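Side-chain contacts in surface protein SPB1 (Streptococcus agalactiae, PDB 4UZG), which forms the backbone of the pilus 2b fibre on group B streptococcus, probably as a sortase-linked subunit: residues Gln197-Asn202 with Val207-Glu212; Leu238-Ala243 with Asn248-Ser253; Lys9-Ser12 with Thr16-Tyr19. All blocks are in the same frame, centred on the assembly; numbering follows the deposited sequence.

Contact 1 (Gln197-Asn202 with Val207-Glu212); sequences QFLNFN and VEWGTE. With CA (calcium ion), chain E.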
# COMPACT_ATOMS: atom_id res chain seq x y z
N GLN A 197 -11.49 18.24 -3.41
CA GLN A 197 -10.92 17.82 -4.68
C GLN A 197 -11.66 16.65 -5.27
O GLN A 197 -12.38 15.93 -4.57
CB GLN A 197 -9.45 17.47 -4.52
CG GLN A 197 -8.59 18.62 -4.01
CD GLN A 197 -7.36 18.13 -3.32
OE1 GLN A 197 -7.42 17.32 -2.39
NE2 GLN A 197 -6.21 18.59 -3.80
N PHE A 198 -11.44 16.44 -6.57
CA PHE A 198 -12.17 15.46 -7.35
C PHE A 198 -11.21 14.43 -7.93
O PHE A 198 -10.10 14.75 -8.38
CB PHE A 198 -12.95 16.12 -8.48
CG PHE A 198 -14.00 17.04 -7.97
CD1 PHE A 198 -13.67 18.32 -7.53
CD2 PHE A 198 -15.31 16.61 -7.83
CE1 PHE A 198 -14.64 19.17 -6.99
CE2 PHE A 198 -16.30 17.47 -7.29
CZ PHE A 198 -15.94 18.74 -6.88
N LEU A 199 -11.64 13.18 -7.94
CA LEU A 199 -10.82 12.06 -8.39
C LEU A 199 -10.59 12.07 -9.88
O LEU A 199 -11.55 12.06 -10.68
CB LEU A 199 -11.51 10.75 -8.01
CG LEU A 199 -10.88 9.46 -8.54
CD1 LEU A 199 -9.49 9.27 -7.95
CD2 LEU A 199 -11.79 8.27 -8.23
N ASN A 200 -9.32 12.04 -10.27
CA ASN A 200 -8.90 11.72 -11.62
C ASN A 200 -8.14 10.40 -11.53
O ASN A 200 -7.08 10.33 -10.89
CB ASN A 200 -8.01 12.80 -12.23
CG ASN A 200 -7.51 12.40 -13.62
OD1 ASN A 200 -6.98 11.33 -13.84
ND2 ASN A 200 -7.80 13.22 -14.59
N PHE A 201 -8.70 9.37 -12.13
CA PHE A 201 -8.12 8.03 -12.11
C PHE A 201 -7.84 7.58 -13.55
O PHE A 201 -7.83 6.39 -13.88
CB PHE A 201 -9.05 7.04 -11.38
CG PHE A 201 -8.37 5.91 -10.62
CD1 PHE A 201 -7.03 5.56 -10.81
CD2 PHE A 201 -9.11 5.17 -9.72
CE1 PHE A 201 -6.49 4.49 -10.13
CE2 PHE A 201 -8.56 4.11 -9.02
CZ PHE A 201 -7.25 3.77 -9.22
N ASN A 202 -7.55 8.55 -14.41
CA ASN A 202 -7.29 8.22 -15.81
C ASN A 202 -5.98 7.46 -16.01
O ASN A 202 -5.87 6.63 -16.91
CB ASN A 202 -7.35 9.46 -16.66
CG ASN A 202 -8.75 10.06 -16.70
OD1 ASN A 202 -9.76 9.43 -16.32
ND2 ASN A 202 -8.82 11.28 -17.14
N VAL A 207 -4.14 7.24 -8.64
CA VAL A 207 -5.18 8.13 -8.17
C VAL A 207 -4.64 9.53 -8.04
O VAL A 207 -3.58 9.72 -7.43
CB VAL A 207 -5.67 7.64 -6.78
CG1 VAL A 207 -6.45 8.70 -6.01
CG2 VAL A 207 -6.47 6.35 -6.90
N GLU A 208 -5.36 10.52 -8.57
CA GLU A 208 -5.00 11.92 -8.40
C GLU A 208 -6.23 12.71 -7.98
O GLU A 208 -7.38 12.32 -8.27
CB GLU A 208 -4.44 12.49 -9.70
CG GLU A 208 -2.99 12.03 -9.98
CD GLU A 208 -1.99 12.65 -8.99
OE1 GLU A 208 -1.93 13.92 -8.89
OE2 GLU A 208 -1.36 11.93 -8.22
N TRP A 209 -5.99 13.81 -7.29
CA TRP A 209 -7.04 14.66 -6.74
C TRP A 209 -6.83 16.07 -7.28
O TRP A 209 -5.74 16.61 -7.18
CB TRP A 209 -6.99 14.64 -5.21
CG TRP A 209 -7.25 13.30 -4.64
CD1 TRP A 209 -6.31 12.45 -4.13
CD2 TRP A 209 -8.50 12.62 -4.60
NE1 TRP A 209 -6.90 11.27 -3.77
CE2 TRP A 209 -8.25 11.34 -4.03
CE3 TRP A 209 -9.81 12.96 -4.96
CZ2 TRP A 209 -9.26 10.42 -3.83
CZ3 TRP A 209 -10.80 12.05 -4.75
CH2 TRP A 209 -10.53 10.78 -4.19
N GLY A 210 -7.88 16.66 -7.84
CA GLY A 210 -7.73 17.98 -8.43
C GLY A 210 -9.05 18.61 -8.79
O GLY A 210 -10.03 18.49 -8.05
N THR A 211 -9.07 19.34 -9.89
CA THR A 211 -10.25 20.11 -10.25
C THR A 211 -11.40 19.20 -10.69
O THR A 211 -11.22 18.07 -11.14
CB THR A 211 -9.97 21.09 -11.39
OG1 THR A 211 -9.74 20.31 -12.58
CG2 THR A 211 -8.80 22.02 -11.09
N GLU A 212 -12.61 19.74 -10.58
CA GLU A 212 -13.78 19.02 -11.05
C GLU A 212 -13.70 18.81 -12.57
O GLU A 212 -14.09 17.78 -13.08
CB GLU A 212 -15.05 19.76 -10.64
CG GLU A 212 -16.30 18.97 -10.96
CD GLU A 212 -17.57 19.58 -10.42
OE1 GLU A 212 -17.52 20.65 -9.79
OE2 GLU A 212 -18.63 18.97 -10.63
CA CA E . -1.40 10.08 -6.66
O HOH W 1 -9.38 15.95 -10.86
O HOH W 2 0.93 10.38 -7.19
O HOH W 3 -2.40 11.77 -5.33
O HOH W 4 -0.07 10.16 -4.52
O HOH W 5 -1.88 8.12 -5.44

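Contact 2 (Leu238-Ala243 with Asn248-Ser253); sequences LVEKKA and NLLDNS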
# COMPACT_ATOMS: atom_id res chain seq x y z
N LEU A 238 -20.08 11.24 -3.07
CA LEU A 238 -20.55 10.88 -4.40
C LEU A 238 -21.33 12.04 -4.97
O LEU A 238 -22.35 12.43 -4.40
CB LEU A 238 -21.46 9.66 -4.31
CG LEU A 238 -20.89 8.44 -3.57
CD1 LEU A 238 -21.92 7.32 -3.48
CD2 LEU A 238 -19.63 7.94 -4.17
N VAL A 239 -20.87 12.59 -6.08
CA VAL A 239 -21.47 13.76 -6.70
C VAL A 239 -22.09 13.34 -8.04
O VAL A 239 -21.37 12.95 -8.96
CB VAL A 239 -20.44 14.86 -6.91
CG1 VAL A 239 -21.03 16.06 -7.61
CG2 VAL A 239 -19.80 15.28 -5.58
N GLU A 240 -23.41 13.44 -8.15
CA GLU A 240 -24.07 13.12 -9.40
C GLU A 240 -23.93 14.28 -10.36
O GLU A 240 -24.31 15.41 -10.05
CB GLU A 240 -25.53 12.80 -9.16
CG GLU A 240 -26.19 12.21 -10.36
CD GLU A 240 -27.64 11.81 -10.10
OE1 GLU A 240 -28.50 12.69 -9.93
OE2 GLU A 240 -27.90 10.59 -10.11
N LYS A 241 -23.39 13.98 -11.53
CA LYS A 241 -23.24 14.94 -12.61
C LYS A 241 -24.37 14.84 -13.64
O LYS A 241 -24.70 15.84 -14.28
CB LYS A 241 -21.90 14.76 -13.30
CG LYS A 241 -20.71 15.05 -12.41
CD LYS A 241 -20.77 16.43 -11.76
CE LYS A 241 -20.70 17.59 -12.74
NZ LYS A 241 -19.39 17.72 -13.45
N LYS A 242 -24.95 13.65 -13.81
CA LYS A 242 -26.06 13.44 -14.75
C LYS A 242 -26.94 12.37 -14.14
O LYS A 242 -26.46 11.29 -13.79
CB LYS A 242 -25.57 13.02 -16.14
CG LYS A 242 -26.69 12.92 -17.16
CD LYS A 242 -26.15 12.65 -18.59
CE LYS A 242 -25.87 11.15 -18.91
NZ LYS A 242 -25.71 10.77 -20.42
N ALA A 243 -28.23 12.65 -13.99
CA ALA A 243 -29.16 11.65 -13.50
C ALA A 243 -29.49 10.64 -14.61
O ALA A 243 -29.35 10.95 -15.79
CB ALA A 243 -30.43 12.33 -13.01
N ASN A 248 -34.53 13.43 -11.84
CA ASN A 248 -34.04 14.76 -11.49
C ASN A 248 -32.61 14.72 -10.95
O ASN A 248 -32.27 13.84 -10.18
CB ASN A 248 -34.94 15.39 -10.43
CG ASN A 248 -36.32 15.69 -10.95
OD1 ASN A 248 -36.50 16.01 -12.13
ND2 ASN A 248 -37.31 15.57 -10.08
N LEU A 249 -31.76 15.66 -11.36
CA LEU A 249 -30.40 15.73 -10.85
C LEU A 249 -30.38 15.97 -9.35
O LEU A 249 -31.03 16.89 -8.86
CB LEU A 249 -29.64 16.86 -11.54
CG LEU A 249 -28.15 16.98 -11.23
CD1 LEU A 249 -27.39 15.70 -11.65
CD2 LEU A 249 -27.60 18.21 -11.95
N LEU A 250 -29.66 15.12 -8.63
CA LEU A 250 -29.56 15.22 -7.18
C LEU A 250 -28.78 16.45 -6.77
O LEU A 250 -27.69 16.67 -7.27
CB LEU A 250 -28.89 13.95 -6.62
CG LEU A 250 -29.77 12.70 -6.73
CD1 LEU A 250 -28.93 11.45 -6.47
CD2 LEU A 250 -30.97 12.74 -5.78
N ASP A 251 -29.31 17.23 -5.83
CA ASP A 251 -28.71 18.50 -5.44
C ASP A 251 -27.46 18.31 -4.62
O ASP A 251 -26.50 19.10 -4.69
CB ASP A 251 -29.68 19.33 -4.59
CG ASP A 251 -30.82 19.94 -5.39
OD1 ASP A 251 -30.68 20.08 -6.63
OD2 ASP A 251 -31.85 20.28 -4.77
N ASN A 252 -27.47 17.29 -3.78
CA ASN A 252 -26.43 17.18 -2.77
C ASN A 252 -25.72 15.88 -2.93
O ASN A 252 -26.22 14.92 -3.54
CB ASN A 252 -26.97 17.32 -1.35
CG ASN A 252 -27.52 18.72 -1.06
OD1 ASN A 252 -28.66 18.86 -0.63
ND2 ASN A 252 -26.71 19.75 -1.31
N SER A 253 -24.48 15.89 -2.45
CA SER A 253 -23.66 14.73 -2.55
C SER A 253 -24.03 13.74 -1.46
O SER A 253 -24.76 14.06 -0.52
CB SER A 253 -22.19 15.12 -2.48
OG SER A 253 -21.87 15.59 -1.19
O HOH W 6 -25.24 12.03 -5.00
O HOH W 7 -25.09 14.63 -6.18
O HOH W 8 -25.37 17.13 -8.26

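Contact 3 (Lys9-Ser12 with Thr16-Tyr19); sequences KTYS and TVKY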
# COMPACT_ATOMS: atom_id res chain seq x y z
N LYS A 9 -1.80 2.68 7.31
CA LYS A 9 -2.70 1.54 7.37
C LYS A 9 -3.30 1.18 6.01
O LYS A 9 -3.58 0.02 5.74
CB LYS A 9 -3.82 1.82 8.38
CG LYS A 9 -3.35 1.93 9.81
CD LYS A 9 -4.51 2.29 10.76
CE LYS A 9 -5.11 3.70 10.49
NZ LYS A 9 -4.21 4.85 10.83
N THR A 10 -3.53 2.20 5.18
CA THR A 10 -4.06 2.02 3.82
C THR A 10 -3.46 3.07 2.92
O THR A 10 -2.92 4.09 3.39
CB THR A 10 -5.60 2.12 3.76
OG1 THR A 10 -5.99 3.44 4.12
CG2 THR A 10 -6.29 1.13 4.64
N TYR A 11 -3.60 2.84 1.62
CA TYR A 11 -3.05 3.69 0.58
C TYR A 11 -4.04 3.79 -0.56
O TYR A 11 -4.89 2.93 -0.74
CB TYR A 11 -1.76 3.08 0.01
CG TYR A 11 -0.65 2.96 1.02
CD1 TYR A 11 0.24 4.00 1.23
CD2 TYR A 11 -0.48 1.81 1.76
CE1 TYR A 11 1.26 3.89 2.17
CE2 TYR A 11 0.55 1.68 2.69
CZ TYR A 11 1.40 2.72 2.90
OH TYR A 11 2.40 2.55 3.84
N SER A 12 -3.90 4.83 -1.37
CA SER A 12 -4.49 4.86 -2.71
C SER A 12 -3.47 4.38 -3.72
O SER A 12 -2.26 4.57 -3.57
CB SER A 12 -4.93 6.27 -3.10
OG SER A 12 -6.07 6.66 -2.38
N THR A 16 3.17 6.42 -2.60
CA THR A 16 4.44 5.91 -2.11
C THR A 16 4.21 5.18 -0.79
O THR A 16 3.65 5.75 0.16
CB THR A 16 5.43 7.05 -1.91
OG1 THR A 16 5.62 7.70 -3.16
CG2 THR A 16 6.77 6.54 -1.38
N VAL A 17 4.65 3.93 -0.74
CA VAL A 17 4.63 3.09 0.44
C VAL A 17 6.04 3.10 1.03
O VAL A 17 6.99 2.75 0.34
CB VAL A 17 4.25 1.65 0.07
CG1 VAL A 17 4.28 0.75 1.29
CG2 VAL A 17 2.88 1.60 -0.62
N LYS A 18 6.19 3.53 2.28
CA LYS A 18 7.49 3.44 2.95
C LYS A 18 7.51 2.23 3.85
O LYS A 18 6.69 2.10 4.77
CB LYS A 18 7.86 4.68 3.74
CG LYS A 18 9.31 4.58 4.21
CD LYS A 18 9.90 5.90 4.66
CE LYS A 18 11.43 5.88 4.61
NZ LYS A 18 11.93 5.75 3.21
N TYR A 19 8.45 1.35 3.53
CA TYR A 19 8.67 0.12 4.27
C TYR A 19 9.85 0.26 5.23
O TYR A 19 10.83 0.93 4.92
CB TYR A 19 9.06 -0.98 3.29
CG TYR A 19 7.98 -1.47 2.35
CD1 TYR A 19 7.16 -2.51 2.70
CD2 TYR A 19 7.83 -0.93 1.08
CE1 TYR A 19 6.23 -3.04 1.83
CE2 TYR A 19 6.88 -1.43 0.19
CZ TYR A 19 6.08 -2.49 0.56
OH TYR A 19 5.20 -2.98 -0.36

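Contact 1 (Gln197-Asn202 with Val207-Glu212)
A two-stranded antiparallel beta hairpin pairs Phe198, Leu199 and Asn200 with Gly210, Trp209 and Glu208, and a calcium ion sits near its turn end. Phe198 and Gly210 are a hydrogen-bonded pair, with Phe198 N 2.9 Å from Gly210 O. Asn200 and Glu208 form the second such pair, with Asn200 N 2.8 Å from Glu208 O. Between them, Leu199 and Trp209 are a non-hydrogen-bonded pair. Leu199 CB lies 3.6 Å from Trp209 CZ3, and Leu199 CD1 sits over one indole face, toward the rim. The same methyl touches Val207 CG1 at 3.7 Å. Val207 CG2 rests over the centre of the Phe201 ring, 3.6 Å from its centroid. On the other face of the hairpin, Glu212 runs over the Phe198 ring, with Glu212 CB 3.7 Å from the centroid. Glu212 is extended, and its carboxylate stacks on the ring with the planes 10° apart. Glu212 OE2 also forms a salt bridge with Lys241. The calcium ion is bound by Val207 O at 2.3 Å and Glu208 OE2 at 2.4 Å. A bend at chi2 (-69°) turns the Glu208 chain round to the metal; Asn206 and four waters complete the site. Leu199 packs on Leu191 of strand 188-192, Tyr218 of strand 218-219 and Ile228 of strand 225-231, while Phe198 reaches Val190 and Lys192 of strand 188-192.

Contact 2 (Leu238-Ala243 with Asn248-Ser253)
Glu240 carries the tight part of this contact, against Leu249 and Leu250. Its CG is anti to the backbone N (chi1 -169°) and the chain stays extended, which carries the carboxylate across to the loop. There Leu250 N donates to Glu240 OE1 at 3.0 Å. The bond is straight (168°), and the donor comes in nearly along the C-O axis. Leu250 CG lies only 3.4 Å from the same Glu240 OE1. On the Leu249 side, the CD1 methyl lies 3.5 Å from Glu240 O and also touches the carboxylate and CG. At the far end Ala243 CB rests against Asn248 O, 3.7 Å away. Beside this grip the two segments are bridged by water, and one water lies between Glu240 O and Leu250 O. On the way to Ser253, another accepts from Glu240 N at 2.8 Å and lies near Asn252 O. The direct touches here are few and carry no hydrogen bond: Ser253 CA approaches Leu238 O at 3.2 Å, a CA-H...O contact, and Ser253 CB meets Val239 CG2 at 3.9 Å. Glu240 also packs on Lys175, and its OE2 lies close to Asn279 OD1. A glutamate on strand 234-240, beside a lysine and an asparagine, is consistent with the E-box glutamate of an isopeptide-bonded pilin domain of the Cna-B type.

Contact 3 (Lys9-Ser12 with Thr16-Tyr19)
Tyr11 meets the start of strand 16-26 with its ring, and Val17 takes most of the contact. Thr16 comes first. Its CB points away from segment 9-12, and its backbone does the touching: Thr16 O lies 3.6 Å from Tyr11 CE1, oblique to the ring. Val17 follows, with both methyls on the tyrosine. Val17 CG2 sits over the centre of one face, 3.8 Å from the centroid and 4° off the ring normal, a well-centred CH-pi contact. With Val17 CG1 anti to the backbone N (chi1 178°), that other methyl lands near the phenol end, 3.6 Å from Tyr11 OH. It also lies over the rim of one face of the Tyr19 ring, so it is shared by two tyrosines. Lys18 adds little here. Tyr19 ends the segment; it does not touch Tyr11, and its ring meets that of Tyr127 with the planes nearly parallel. Val6 of strand 4-6 packs on Tyr11, Val17 and Tyr19 alike. The contact is thus largely apolar: no polar bond joins the segments, and methyls on a ring face carry most of it. Tyr11 OH is hydrogen-bonded to Gln8 N and to Asp7 OD1, which also bonds Lys18 N; this fixes the polar end of the ring while the face stays apolar.

From the N terminus, contact 3 closes first, where the loop after strand 4-6 leads into strand 16-26 of the large mixed sheet. Contact 1 then closes the short turn between strands 198-200 and 208-210. Contact 2 closes last, across the bend between strands 234-240 and 254-258. The three follow one another in series; none nests in or crosses another. Contacts 1 and 2 belong to the prealbumin-like part and meet through the salt bridge of Glu212 with Lys241. Contacts 1 and 3 touch where Val207 packs on Ser12, joining the hairpin to the N-terminal region. Contacts 2 and 3 stay apart, about 14 Å between nearest atoms.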